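Local coordinates for protein isomaltodextranase (Arthrobacter globiformis, PDB 5AWO) that hydrolyses alpha-1,6-glucosidic linkages in polysaccharides, releasing successive isomaltose units from the non-reducing ends of the chains, at residues A[47-52]-A[317-322]; A[82-87]-A[122-127]; A[209-214]-A[287-292]; A[266-271]-A[275-280]; A[297-302]-A[339-344]. All blocks are in the same frame, centred on the assembly; numbering follows the deposited sequence.

Contact 1 of 5, residues A[47-52]-A[317-322]; sequences SFPHNA and FMRAST
R319 reaches across to F48 and P49, joining two of the connections that surround the mouth of the TIM barrel. Helix 44-50 follows strand 39-42 of the barrel, whereas R319 lies between strand 312-314 and helix 326-339. The backbones stay well apart, with the CA atoms of F48 and R319 separated by 11.2 Å, and one long side chain bridges the distance. From CB, which is directed at the helix, the chain leaves with CG anti to the carbonyl carbon (chi1 -58°) and continues nearly straight through CD. It then bends at chi3 (66°), turning the guanidinium group to meet its neighbours. At its end the two terminal nitrogens take different partners. NH1 comes within 3.9 Å of CD2 of F48, approaching the ring obliquely. The ring and guanidinium planes are 70° apart, which rules out a parallel stack. NH2 lies 3.8 Å from CG of P49, where the two side chains run past one another in opposite directions. These are van der Waals contacts; NH1 is hydrogen-bonded to the backbone oxygen of D271. The summed buried surface is 90 Å², about half of it on R319. A residue of its own segment covers one guanidinium face: CG2 of T322 sits 3.8 Å above the plane, over its centre. T322 is itself tied to the backbone of the same arginine: its OG1 donates to O of R319 at 2.7 Å.

Contact 2 of 5, residues A[82-87]-A[122-127]; sequences GWIEGS and GVYYNP. With ACT (acetate ion), chain C.
The backbone N and CA of G82 lie over one face of the Y124 ring: the N is 3.5 Å above the ring plane near its centre, and the CA makes a CH-pi contact, 3.9 Å from the centroid and 29° off the normal. Y124 owes this position to a CG anti to the backbone N (chi1 173°). Its hydroxyl hydrogen-bonds to D201, the probable nucleophile, so G82 packs on a second-shell partner of the active site. An acetate, probably from the crystallisation liquor, is bound next to I84; its OXT accepts from the backbone N of I84 at 2.8 Å and 161°, while its methyl is at the edge of the Y124 ring. CG1 of I84 approaches CE1 of Y125 obliquely at 3.9 Å. One water then joins the segments, accepting from OH of Y125 at 2.7 Å and donating to the carbonyl oxygens of I84 and S87, the first and last residues of a type I turn. Strand 120-124 of the barrel thus meets the loop that follows strand 77-79. L169 of strand 169-172 touches both I84 and Y125, and F190 of helix 179-192 packs on Y125.

Contact 3 of 5, residues A[209-214]-A[287-292]; sequences GRDANI and DAWPNW
W289, A212 and D211 carry most of the buried surface where a beta hairpin of strands 210-211 and 215-216 meets the segment 287-292. Both belong to excursions of the TIM barrel, the hairpin after helix 203-208 and its partner between helices 274-279 and 295-302. D211 and W289 run side by side, pointing the same way, and the evidence for an edgewise meeting is direct: OD2 of D211 lies near the indole plane, 4.2 Å from CD1 of W289, with the carboxylate turned 88° to the ring. That oxygen is hydrogen-bonded to NE1 of W205. The other carboxylate oxygen, OD1, is fixed by an Asx turn, accepting from the backbone N of N213 at 2.8 Å and 163° through the lone pair anti to the second oxygen. CB of A212 lies 4.4 Å from CB of A288, a light apolar touch on the exposed side. Next to the indole a cis peptide precedes P290, and CB of this proline stands 3.5 Å above the ring plane, offset toward the rim. The side chain of W289 is about 6 Å from that of D201, the probable nucleophile, which places the contact beside the catalytic end of the barrel. Water completes the join, for the carbonyl oxygen of W289 accepts from two molecules: one at 2.9 Å also donates to OD1 of D211, and one at 2.7 Å receives the backbone N-H of A212.

Contact 4 of 5, residues A[266-271]-A[275-280]; sequences INADAD and WDRLSG
R277 lies against D269, A270 and D271, in the loop that leads from barrel strand 263-265 to helix 274-279. The close part runs along its aliphatic chain and its NH1. CG of R277 rests 3.3 Å from the carbonyl oxygen of A270, and NH1 donates to the carbonyl oxygen of D269 at 2.9 Å and 151°. The donor lies in the carbonyl plane of D269, although that oxygen is tilted 19° out of the guanidinium plane. A bend at chi2 (-91°), away from a staggered value, turns the chain back over the loop to make this bond. Over one guanidinium face CB of D271 sits 3.3 Å above the plane, toward the rim, while the methyl of A268 adds a peripheral touch to NH1.

Farther out along D271 the contact is looser. The carboxylate of D271 stacks almost parallel to the guanidinium group, but its OD2 is 4.0 Å from NH2 of R277 and well out of plane, a long salt bridge at which no N-H points. Nearer the helix backbone, water takes the place of direct contact: one molecule accepts from ND2 of N267 and donates to the carbonyl oxygens of A268 and R277. D269 directs its own carboxylate elsewhere, to a salt bridge with R265.

Chemically, the one direct hydrogen bond to R277 across these two segments comes from a peptide oxygen; the stacked carboxylate probably adds a weaker, non-directional attraction.

Contact 5 of 5, residues A[297-302]-A[339-344]; sequences CGFTGW and AGSPLA
F299 leaves helix 295-302 with CG anti to the carbonyl carbon (chi1 -79°), a torsion that carries its ring out to A339 and S341. S341 instead has OG anti to its own backbone N (chi1 179°), and its CB and OG both border CZ of the phenyl group. The two contacts differ in geometry. CB of A339 is centred over one face of the F299 ring, 3.5 Å from its centroid and 12° off the normal, which meets the criteria for a CH-pi contact. CB of S341 instead comes obliquely to the far end of the ring, 3.6 Å from CZ of F299. Between these two partners G340 takes a positive phi in a Schellman motif closing helix 326-339, and this turn brings both residues round to the same phenyl group. OG of S341, although beside the ring, donates to O of P342 at 2.9 Å, in the carbonyl plane on a lone pair, and is also hydrogen-bonded to the backbone N of G315. Further packing on F299 comes from L313 of strand 312-314 and from L335 and M336 of helix 326-339. All three touching residues are buried. The contact is typical of the helical layer of a TIM barrel, where an outer helix packs against the helix-to-strand turn of a beta-alpha-beta crossover, here strand 312-314, helix 326-339 and strand 343-345; W396, within the C-terminal beta-sandwich region, packs on both F299 and A339.

From the N terminus, contact 1 opens first at 47-52 and closes at 317-322, a loop that contains contacts 2, 3 and 4. Contact 2 opens after strand 77-79 and closes at the end of strand 120-124, before contact 3 opens at 209-214. Contact 4 is nested inside contact 3, and the two touch where W289 and P290 pack on N267 and A268. Contact 5 opens at 297-302, inside contact 1, but closes beyond it at 339-344, so these two cross; the N of M318 meets the carbonyl oxygen of A344. W83 packs on helix 44-50, linking contacts 1 and 2, while I266 reaches F299 and W302, joining contacts 4 and 5 around the barrel.

Contact 1 of 5, residues A[47-52]-A[317-322]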
# COMPACT_ATOMS: atom_id res chain seq x y z
N SER A 47 20.80 4.25 11.35
CA SER A 47 20.66 5.60 11.81
C SER A 47 19.81 5.73 13.06
O SER A 47 20.04 6.63 13.87
CB SER A 47 20.09 6.51 10.69
OG SER A 47 21.09 6.73 9.70
N PHE A 48 18.79 4.88 13.21
CA PHE A 48 17.97 4.95 14.40
C PHE A 48 18.77 4.64 15.71
O PHE A 48 18.78 5.46 16.63
CB PHE A 48 16.66 4.13 14.28
CG PHE A 48 15.86 4.15 15.55
CD1 PHE A 48 15.12 5.25 15.92
CD2 PHE A 48 15.98 3.09 16.45
CE1 PHE A 48 14.43 5.28 17.12
CE2 PHE A 48 15.31 3.14 17.66
CZ PHE A 48 14.55 4.22 17.98
N PRO A 49 19.43 3.47 15.79
CA PRO A 49 20.17 3.26 17.04
C PRO A 49 21.35 4.23 17.25
O PRO A 49 21.68 4.55 18.41
CB PRO A 49 20.66 1.83 16.96
CG PRO A 49 20.24 1.30 15.67
CD PRO A 49 19.47 2.31 14.89
N HIS A 50 21.95 4.70 16.15
CA HIS A 50 23.04 5.70 16.27
C HIS A 50 22.53 7.11 16.49
O HIS A 50 23.29 8.00 16.85
CB HIS A 50 23.93 5.68 15.03
CG HIS A 50 24.85 4.51 14.96
ND1 HIS A 50 24.53 3.34 14.33
CD2 HIS A 50 26.10 4.33 15.47
CE1 HIS A 50 25.52 2.47 14.45
NE2 HIS A 50 26.49 3.06 15.14
N ASN A 51 21.24 7.34 16.27
CA ASN A 51 20.67 8.67 16.20
C ASN A 51 21.56 9.60 15.38
O ASN A 51 21.90 10.69 15.83
CB ASN A 51 20.41 9.22 17.61
CG ASN A 51 19.58 10.48 17.59
OD1 ASN A 51 18.79 10.74 16.66
ND2 ASN A 51 19.73 11.29 18.63
N ALA A 52 21.92 9.15 14.19
CA ALA A 52 22.91 9.86 13.37
C ALA A 52 22.72 9.52 11.91
O ALA A 52 22.31 8.40 11.59
CB ALA A 52 24.30 9.43 13.78
N PHE A 317 9.61 -0.91 8.72
CA PHE A 317 10.86 -1.61 8.52
C PHE A 317 10.94 -2.88 9.32
O PHE A 317 10.46 -2.91 10.47
CB PHE A 317 12.05 -0.73 8.92
CG PHE A 317 12.08 0.58 8.20
CD1 PHE A 317 11.96 0.63 6.82
CD2 PHE A 317 12.25 1.75 8.89
CE1 PHE A 317 11.98 1.86 6.15
CE2 PHE A 317 12.29 2.98 8.22
CZ PHE A 317 12.13 3.03 6.86
N MET A 318 11.46 -3.92 8.68
CA MET A 318 11.73 -5.20 9.35
C MET A 318 13.14 -5.17 9.95
O MET A 318 14.12 -4.95 9.25
CB MET A 318 11.58 -6.36 8.37
CG MET A 318 10.15 -6.53 7.92
SD MET A 318 9.89 -7.97 6.88
CE MET A 318 10.58 -7.38 5.34
N ARG A 319 13.19 -5.41 11.26
CA ARG A 319 14.45 -5.39 12.01
C ARG A 319 14.61 -6.80 12.63
O ARG A 319 14.22 -7.08 13.78
CB ARG A 319 14.45 -4.29 13.05
CG ARG A 319 14.24 -2.87 12.49
CD ARG A 319 14.59 -1.78 13.51
NE ARG A 319 16.02 -1.84 13.75
CZ ARG A 319 16.65 -1.44 14.84
NH1 ARG A 319 16.05 -0.78 15.82
NH2 ARG A 319 17.95 -1.69 14.92
N ALA A 320 15.04 -7.74 11.80
CA ALA A 320 14.94 -9.17 12.19
C ALA A 320 15.67 -9.47 13.49
O ALA A 320 15.17 -10.24 14.34
CB ALA A 320 15.47 -10.06 11.09
N SER A 321 16.84 -8.89 13.67
CA SER A 321 17.69 -9.14 14.85
C SER A 321 17.12 -8.59 16.14
O SER A 321 17.59 -8.91 17.23
CB SER A 321 19.07 -8.51 14.66
OG SER A 321 19.01 -7.12 14.88
N THR A 322 16.10 -7.73 16.04
CA THR A 322 15.49 -7.17 17.24
C THR A 322 14.44 -8.06 17.90
O THR A 322 13.96 -7.72 18.98
CB THR A 322 14.85 -5.79 16.99
OG1 THR A 322 13.69 -5.91 16.15
CG2 THR A 322 15.86 -4.83 16.36

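Contact 2 of 5, residues A[82-87]-A[122-127]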
# COMPACT_ATOMS: atom_id res chain seq x y z
N GLY A 82 16.01 9.51 7.23
CA GLY A 82 16.10 10.82 7.81
C GLY A 82 17.48 11.18 8.31
O GLY A 82 18.48 10.73 7.74
N TRP A 83 17.53 12.01 9.34
CA TRP A 83 18.76 12.61 9.82
C TRP A 83 19.38 13.41 8.68
O TRP A 83 20.57 13.27 8.41
CB TRP A 83 19.72 11.56 10.41
CG TRP A 83 19.13 10.96 11.64
CD1 TRP A 83 19.34 11.35 12.93
CD2 TRP A 83 18.22 9.86 11.70
NE1 TRP A 83 18.62 10.57 13.80
CE2 TRP A 83 17.92 9.65 13.07
CE3 TRP A 83 17.61 9.04 10.75
CZ2 TRP A 83 17.03 8.66 13.50
CZ3 TRP A 83 16.71 8.04 11.19
CH2 TRP A 83 16.45 7.87 12.55
N ILE A 84 18.55 14.22 8.01
CA ILE A 84 18.96 15.01 6.84
C ILE A 84 19.12 16.50 7.07
O ILE A 84 19.37 17.26 6.11
CB ILE A 84 18.12 14.71 5.56
CG1 ILE A 84 16.59 14.80 5.77
CG2 ILE A 84 18.49 13.35 5.01
CD1 ILE A 84 16.08 16.12 6.27
N GLU A 85 19.04 16.96 8.31
CA GLU A 85 19.28 18.40 8.54
C GLU A 85 20.71 18.78 8.12
O GLU A 85 20.95 19.92 7.68
CB GLU A 85 18.90 18.83 9.96
CG GLU A 85 17.39 18.91 10.15
CD GLU A 85 16.98 19.58 11.46
OE1 GLU A 85 17.87 19.77 12.32
OE2 GLU A 85 15.78 19.91 11.66
N GLY A 86 21.63 17.83 8.18
CA GLY A 86 23.02 18.03 7.76
C GLY A 86 23.27 17.79 6.27
O GLY A 86 24.41 17.69 5.84
N SER A 87 22.19 17.68 5.49
CA SER A 87 22.31 17.71 4.03
C SER A 87 21.95 19.13 3.57
O SER A 87 20.79 19.41 3.31
CB SER A 87 21.39 16.68 3.39
OG SER A 87 21.55 16.63 1.99
N GLY A 122 16.76 4.50 -3.68
CA GLY A 122 15.55 5.03 -3.07
C GLY A 122 15.89 6.22 -2.21
O GLY A 122 16.92 6.23 -1.53
N VAL A 123 15.07 7.27 -2.30
CA VAL A 123 15.34 8.50 -1.58
C VAL A 123 14.25 8.85 -0.58
O VAL A 123 13.08 8.88 -0.92
CB VAL A 123 15.56 9.69 -2.53
CG1 VAL A 123 15.67 11.00 -1.75
CG2 VAL A 123 16.83 9.48 -3.33
N TYR A 124 14.69 9.14 0.64
CA TYR A 124 13.84 9.77 1.66
C TYR A 124 14.01 11.28 1.57
O TYR A 124 15.09 11.82 1.79
CB TYR A 124 14.27 9.27 3.02
CG TYR A 124 13.64 9.90 4.25
CD1 TYR A 124 14.02 11.15 4.71
CD2 TYR A 124 12.70 9.19 5.01
CE1 TYR A 124 13.46 11.72 5.85
CE2 TYR A 124 12.19 9.75 6.16
CZ TYR A 124 12.57 11.00 6.57
OH TYR A 124 12.03 11.57 7.73
N TYR A 125 12.96 11.96 1.14
CA TYR A 125 12.92 13.42 1.26
C TYR A 125 11.50 13.91 1.11
O TYR A 125 10.68 13.29 0.47
CB TYR A 125 13.84 14.13 0.23
CG TYR A 125 14.42 15.41 0.81
CD1 TYR A 125 15.45 15.36 1.74
CD2 TYR A 125 13.95 16.67 0.42
CE1 TYR A 125 15.96 16.51 2.33
CE2 TYR A 125 14.44 17.82 1.00
CZ TYR A 125 15.46 17.74 1.94
OH TYR A 125 15.95 18.90 2.50
N ASN A 126 11.24 15.07 1.72
CA ASN A 126 9.95 15.73 1.61
C ASN A 126 10.18 16.98 0.78
O ASN A 126 10.92 17.86 1.20
CB ASN A 126 9.39 16.05 3.00
CG ASN A 126 7.99 16.60 2.94
OD1 ASN A 126 7.65 17.34 1.99
ND2 ASN A 126 7.14 16.27 3.92
N PRO A 127 9.55 17.07 -0.41
CA PRO A 127 9.85 18.20 -1.30
C PRO A 127 9.22 19.51 -0.87
O PRO A 127 9.38 20.52 -1.59
CB PRO A 127 9.32 17.73 -2.63
CG PRO A 127 8.15 16.87 -2.26
CD PRO A 127 8.57 16.15 -1.00
C ACT C . 15.05 15.03 9.83
O ACT C . 15.02 15.63 10.90
OXT ACT C . 16.12 14.71 9.34
CH3 ACT C . 13.77 14.64 9.16
O HOH W 1 18.22 18.59 3.85

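Contact 3 of 5, residues A[209-214]-A[287-292]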
# COMPACT_ATOMS: atom_id res chain seq x y z
N GLY A 209 0.86 20.80 12.23
CA GLY A 209 1.86 21.15 13.21
C GLY A 209 1.74 20.46 14.56
O GLY A 209 2.32 20.96 15.55
N ARG A 210 1.01 19.34 14.59
CA ARG A 210 0.68 18.61 15.82
C ARG A 210 1.24 17.20 15.76
O ARG A 210 1.21 16.57 14.70
CB ARG A 210 -0.85 18.54 16.03
CG ARG A 210 -1.53 19.88 16.34
CD ARG A 210 -3.01 19.71 16.67
NE ARG A 210 -3.71 21.00 16.87
CZ ARG A 210 -4.98 21.15 17.27
NH1 ARG A 210 -5.75 20.11 17.58
NH2 ARG A 210 -5.50 22.38 17.38
N ASP A 211 1.68 16.67 16.91
CA ASP A 211 1.98 15.25 17.06
C ASP A 211 1.42 14.79 18.41
O ASP A 211 1.76 15.34 19.45
CB ASP A 211 3.48 14.99 16.97
CG ASP A 211 3.80 13.52 16.87
OD1 ASP A 211 3.31 12.74 17.74
OD2 ASP A 211 4.49 13.09 15.90
N ALA A 212 0.56 13.79 18.36
CA ALA A 212 -0.13 13.32 19.55
C ALA A 212 0.78 12.72 20.59
O ALA A 212 0.33 12.54 21.72
CB ALA A 212 -1.23 12.34 19.17
N ASN A 213 2.03 12.39 20.24
CA ASN A 213 3.00 11.89 21.19
C ASN A 213 3.93 12.96 21.76
O ASN A 213 4.74 12.68 22.64
CB ASN A 213 3.84 10.78 20.53
CG ASN A 213 4.46 9.83 21.55
OD1 ASN A 213 5.64 9.52 21.48
ND2 ASN A 213 3.64 9.35 22.48
N ILE A 214 3.85 14.19 21.24
CA ILE A 214 4.80 15.26 21.61
C ILE A 214 4.09 16.54 22.04
O ILE A 214 4.35 17.08 23.13
CB ILE A 214 5.74 15.61 20.43
CG1 ILE A 214 6.51 14.37 19.99
CG2 ILE A 214 6.71 16.70 20.84
CD1 ILE A 214 7.45 14.62 18.82
N ASP A 287 -7.47 9.53 16.57
CA ASP A 287 -7.83 10.35 15.39
C ASP A 287 -6.71 11.21 14.86
O ASP A 287 -6.99 12.31 14.35
CB ASP A 287 -9.04 11.25 15.73
CG ASP A 287 -8.69 12.42 16.62
OD1 ASP A 287 -7.64 12.43 17.26
OD2 ASP A 287 -9.46 13.42 16.64
N ALA A 288 -5.48 10.76 15.03
CA ALA A 288 -4.27 11.49 14.61
C ALA A 288 -3.16 10.48 14.36
O ALA A 288 -3.18 9.34 14.86
CB ALA A 288 -3.83 12.43 15.68
N TRP A 289 -2.16 10.93 13.61
CA TRP A 289 -1.03 10.09 13.25
C TRP A 289 -0.39 9.49 14.50
O TRP A 289 -0.13 10.21 15.47
CB TRP A 289 0.06 10.91 12.55
CG TRP A 289 1.37 10.20 12.59
CD1 TRP A 289 2.41 10.45 13.44
CD2 TRP A 289 1.71 9.03 11.85
NE1 TRP A 289 3.40 9.51 13.26
CE2 TRP A 289 2.99 8.62 12.30
CE3 TRP A 289 1.07 8.28 10.87
CZ2 TRP A 289 3.64 7.52 11.76
CZ3 TRP A 289 1.73 7.17 10.32
CH2 TRP A 289 3.01 6.81 10.78
N PRO A 290 -0.10 8.18 14.49
CA PRO A 290 -0.60 7.14 13.64
C PRO A 290 -1.92 6.62 14.23
O PRO A 290 -2.02 6.46 15.45
CB PRO A 290 0.48 6.07 13.71
CG PRO A 290 0.97 6.18 15.12
CD PRO A 290 0.84 7.65 15.50
N ASN A 291 -2.91 6.35 13.39
CA ASN A 291 -4.22 6.02 13.96
C ASN A 291 -4.08 4.78 14.85
O ASN A 291 -4.64 4.73 15.95
CB ASN A 291 -5.27 5.81 12.88
CG ASN A 291 -5.44 7.02 12.03
OD1 ASN A 291 -6.04 8.03 12.48
ND2 ASN A 291 -4.90 6.98 10.84
N TRP A 292 -3.39 3.78 14.32
CA TRP A 292 -3.03 2.59 15.10
C TRP A 292 -1.52 2.52 15.29
O TRP A 292 -0.74 2.90 14.40
CB TRP A 292 -3.53 1.32 14.41
CG TRP A 292 -5.01 1.15 14.43
CD1 TRP A 292 -5.76 0.62 15.45
CD2 TRP A 292 -5.94 1.48 13.40
NE1 TRP A 292 -7.09 0.60 15.11
CE2 TRP A 292 -7.23 1.14 13.87
CE3 TRP A 292 -5.82 2.06 12.13
CZ2 TRP A 292 -8.37 1.34 13.09
CZ3 TRP A 292 -6.97 2.27 11.37
CH2 TRP A 292 -8.22 1.93 11.85
O HOH W 2 2.18 10.29 17.20
O HOH W 3 -0.15 12.91 15.68

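Contact 4 of 5, residues A[266-271]-A[275-280]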
# COMPACT_ATOMS: atom_id res chain seq x y z
N ILE A 266 0.98 2.68 8.18
CA ILE A 266 -0.16 2.32 9.00
C ILE A 266 0.17 2.02 10.46
O ILE A 266 -0.70 1.58 11.21
CB ILE A 266 -0.97 1.18 8.34
CG1 ILE A 266 -0.13 -0.07 8.02
CG2 ILE A 266 -1.64 1.71 7.08
CD1 ILE A 266 0.61 -0.70 9.17
N ASN A 267 1.39 2.34 10.87
CA ASN A 267 1.89 2.04 12.21
C ASN A 267 2.83 3.10 12.71
O ASN A 267 3.37 3.86 11.90
CB ASN A 267 2.58 0.67 12.27
CG ASN A 267 3.78 0.54 11.33
OD1 ASN A 267 3.84 1.16 10.25
ND2 ASN A 267 4.70 -0.35 11.68
N ALA A 268 3.05 3.12 14.02
CA ALA A 268 4.15 3.88 14.59
C ALA A 268 5.49 3.35 14.07
O ALA A 268 5.59 2.20 13.64
CB ALA A 268 4.10 3.74 16.11
N ASP A 269 6.53 4.18 14.13
CA ASP A 269 7.84 3.80 13.61
C ASP A 269 8.31 2.46 14.21
O ASP A 269 8.09 2.18 15.38
CB ASP A 269 8.90 4.83 13.98
CG ASP A 269 8.74 6.18 13.29
OD1 ASP A 269 7.76 6.44 12.56
OD2 ASP A 269 9.62 7.05 13.50
N ALA A 270 9.06 1.70 13.43
CA ALA A 270 9.62 0.45 13.93
C ALA A 270 10.45 0.65 15.20
O ALA A 270 10.47 -0.23 16.07
CB ALA A 270 10.46 -0.24 12.84
N ASP A 271 11.16 1.76 15.32
CA ASP A 271 11.89 2.11 16.55
C ASP A 271 12.83 0.96 16.90
O ASP A 271 13.51 0.43 16.00
CB ASP A 271 10.83 2.48 17.63
CG ASP A 271 11.39 3.19 18.87
OD1 ASP A 271 11.82 2.47 19.79
OD2 ASP A 271 11.33 4.44 18.98
N TRP A 275 8.74 -7.55 19.25
CA TRP A 275 7.31 -7.84 19.36
C TRP A 275 6.47 -6.67 19.84
O TRP A 275 5.38 -6.46 19.31
CB TRP A 275 7.10 -9.07 20.26
CG TRP A 275 5.67 -9.53 20.19
CD1 TRP A 275 4.67 -9.26 21.04
CD2 TRP A 275 5.09 -10.31 19.14
NE1 TRP A 275 3.49 -9.82 20.60
CE2 TRP A 275 3.73 -10.49 19.44
CE3 TRP A 275 5.62 -10.89 17.98
CZ2 TRP A 275 2.87 -11.19 18.59
CZ3 TRP A 275 4.77 -11.60 17.16
CH2 TRP A 275 3.42 -11.76 17.48
N ASP A 276 6.94 -5.88 20.79
CA ASP A 276 6.12 -4.80 21.28
C ASP A 276 5.80 -3.78 20.18
O ASP A 276 4.70 -3.28 20.11
CB ASP A 276 6.72 -4.13 22.53
CG ASP A 276 5.72 -3.21 23.22
OD1 ASP A 276 4.59 -3.64 23.52
OD2 ASP A 276 6.03 -2.01 23.39
N ARG A 277 6.74 -3.53 19.26
CA ARG A 277 6.47 -2.63 18.15
C ARG A 277 5.62 -3.30 17.06
O ARG A 277 4.83 -2.62 16.40
CB ARG A 277 7.76 -2.08 17.58
CG ARG A 277 8.35 -1.01 18.49
CD ARG A 277 7.81 0.37 18.09
NE ARG A 277 7.92 1.28 19.18
CZ ARG A 277 7.66 2.55 19.13
NH1 ARG A 277 7.37 3.15 17.98
NH2 ARG A 277 7.73 3.26 20.23
N LEU A 278 5.74 -4.61 16.90
CA LEU A 278 4.94 -5.32 15.91
C LEU A 278 3.48 -5.50 16.31
O LEU A 278 2.60 -5.49 15.44
CB LEU A 278 5.57 -6.68 15.60
CG LEU A 278 5.07 -7.37 14.31
CD1 LEU A 278 5.73 -6.77 13.08
CD2 LEU A 278 5.30 -8.88 14.37
N SER A 279 3.24 -5.70 17.60
CA SER A 279 1.94 -6.16 18.09
C SER A 279 1.45 -5.50 19.37
O SER A 279 0.31 -5.71 19.76
CB SER A 279 2.05 -7.68 18.27
OG SER A 279 0.80 -8.31 18.52
N GLY A 280 2.31 -4.71 20.01
CA GLY A 280 2.00 -4.12 21.32
C GLY A 280 1.74 -2.63 21.28
O GLY A 280 1.10 -2.12 20.35
O HOH W 4 5.55 -0.53 14.52

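Contact 5 of 5, residues A[297-302]-A[339-344]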
# COMPACT_ATOMS: atom_id res chain seq x y z
N CYS A 297 -2.71 -4.09 13.99
CA CYS A 297 -3.93 -3.29 14.05
C CYS A 297 -4.00 -2.32 12.88
O CYS A 297 -5.09 -2.09 12.33
CB CYS A 297 -4.02 -2.51 15.34
SG CYS A 297 -4.30 -3.55 16.80
N GLY A 298 -2.88 -1.70 12.49
CA GLY A 298 -2.93 -0.75 11.40
C GLY A 298 -3.24 -1.36 10.05
O GLY A 298 -4.00 -0.80 9.25
N PHE A 299 -2.63 -2.50 9.73
CA PHE A 299 -2.94 -3.18 8.49
C PHE A 299 -4.42 -3.57 8.51
O PHE A 299 -5.13 -3.39 7.51
CB PHE A 299 -2.12 -4.46 8.32
CG PHE A 299 -0.68 -4.26 7.85
CD1 PHE A 299 -0.36 -3.43 6.78
CD2 PHE A 299 0.34 -4.98 8.45
CE1 PHE A 299 0.95 -3.33 6.32
CE2 PHE A 299 1.64 -4.87 8.01
CZ PHE A 299 1.95 -4.05 6.94
N THR A 300 -4.87 -4.14 9.63
CA THR A 300 -6.28 -4.57 9.74
C THR A 300 -7.23 -3.37 9.57
O THR A 300 -8.21 -3.42 8.83
CB THR A 300 -6.51 -5.28 11.06
OG1 THR A 300 -5.69 -6.45 11.12
CG2 THR A 300 -7.96 -5.68 11.25
N GLY A 301 -6.91 -2.29 10.25
CA GLY A 301 -7.76 -1.09 10.29
C GLY A 301 -7.83 -0.29 9.01
O GLY A 301 -8.87 0.34 8.76
N TRP A 302 -6.77 -0.33 8.20
CA TRP A 302 -6.73 0.41 6.93
C TRP A 302 -6.97 -0.51 5.75
O TRP A 302 -6.93 -0.05 4.61
CB TRP A 302 -5.39 1.16 6.80
CG TRP A 302 -5.39 2.44 7.58
CD1 TRP A 302 -4.62 2.77 8.66
CD2 TRP A 302 -6.21 3.58 7.31
NE1 TRP A 302 -4.92 4.04 9.06
CE2 TRP A 302 -5.89 4.56 8.25
CE3 TRP A 302 -7.19 3.86 6.33
CZ2 TRP A 302 -6.54 5.80 8.28
CZ3 TRP A 302 -7.80 5.08 6.34
CH2 TRP A 302 -7.48 6.05 7.31
N ALA A 339 -0.20 -8.69 4.06
CA ALA A 339 -0.87 -7.43 3.86
C ALA A 339 -0.50 -6.73 2.55
O ALA A 339 -1.07 -5.67 2.22
CB ALA A 339 -0.57 -6.52 5.04
N GLY A 340 0.40 -7.31 1.76
CA GLY A 340 0.85 -6.68 0.52
C GLY A 340 1.78 -5.51 0.71
O GLY A 340 2.00 -4.70 -0.19
N SER A 341 2.38 -5.42 1.89
CA SER A 341 3.23 -4.29 2.22
C SER A 341 4.52 -4.33 1.46
O SER A 341 4.99 -5.38 1.05
CB SER A 341 3.55 -4.38 3.72
OG SER A 341 4.41 -3.36 4.21
N PRO A 342 5.19 -3.17 1.35
CA PRO A 342 6.64 -3.22 1.08
C PRO A 342 7.36 -4.19 2.02
O PRO A 342 6.95 -4.36 3.20
CB PRO A 342 7.11 -1.80 1.39
CG PRO A 342 6.04 -1.24 2.28
CD PRO A 342 4.77 -1.81 1.73
N LEU A 343 8.42 -4.79 1.50
CA LEU A 343 9.27 -5.69 2.28
C LEU A 343 10.57 -4.95 2.43
O LEU A 343 11.42 -4.97 1.53
CB LEU A 343 9.43 -7.05 1.56
CG LEU A 343 8.11 -7.73 1.22
CD1 LEU A 343 8.35 -9.01 0.44
CD2 LEU A 343 7.24 -7.99 2.44
N ALA A 344 10.72 -4.22 3.53
CA ALA A 344 11.78 -3.28 3.77
C ALA A 344 12.70 -3.79 4.87
O ALA A 344 12.37 -3.72 6.07
CB ALA A 344 11.20 -1.93 4.13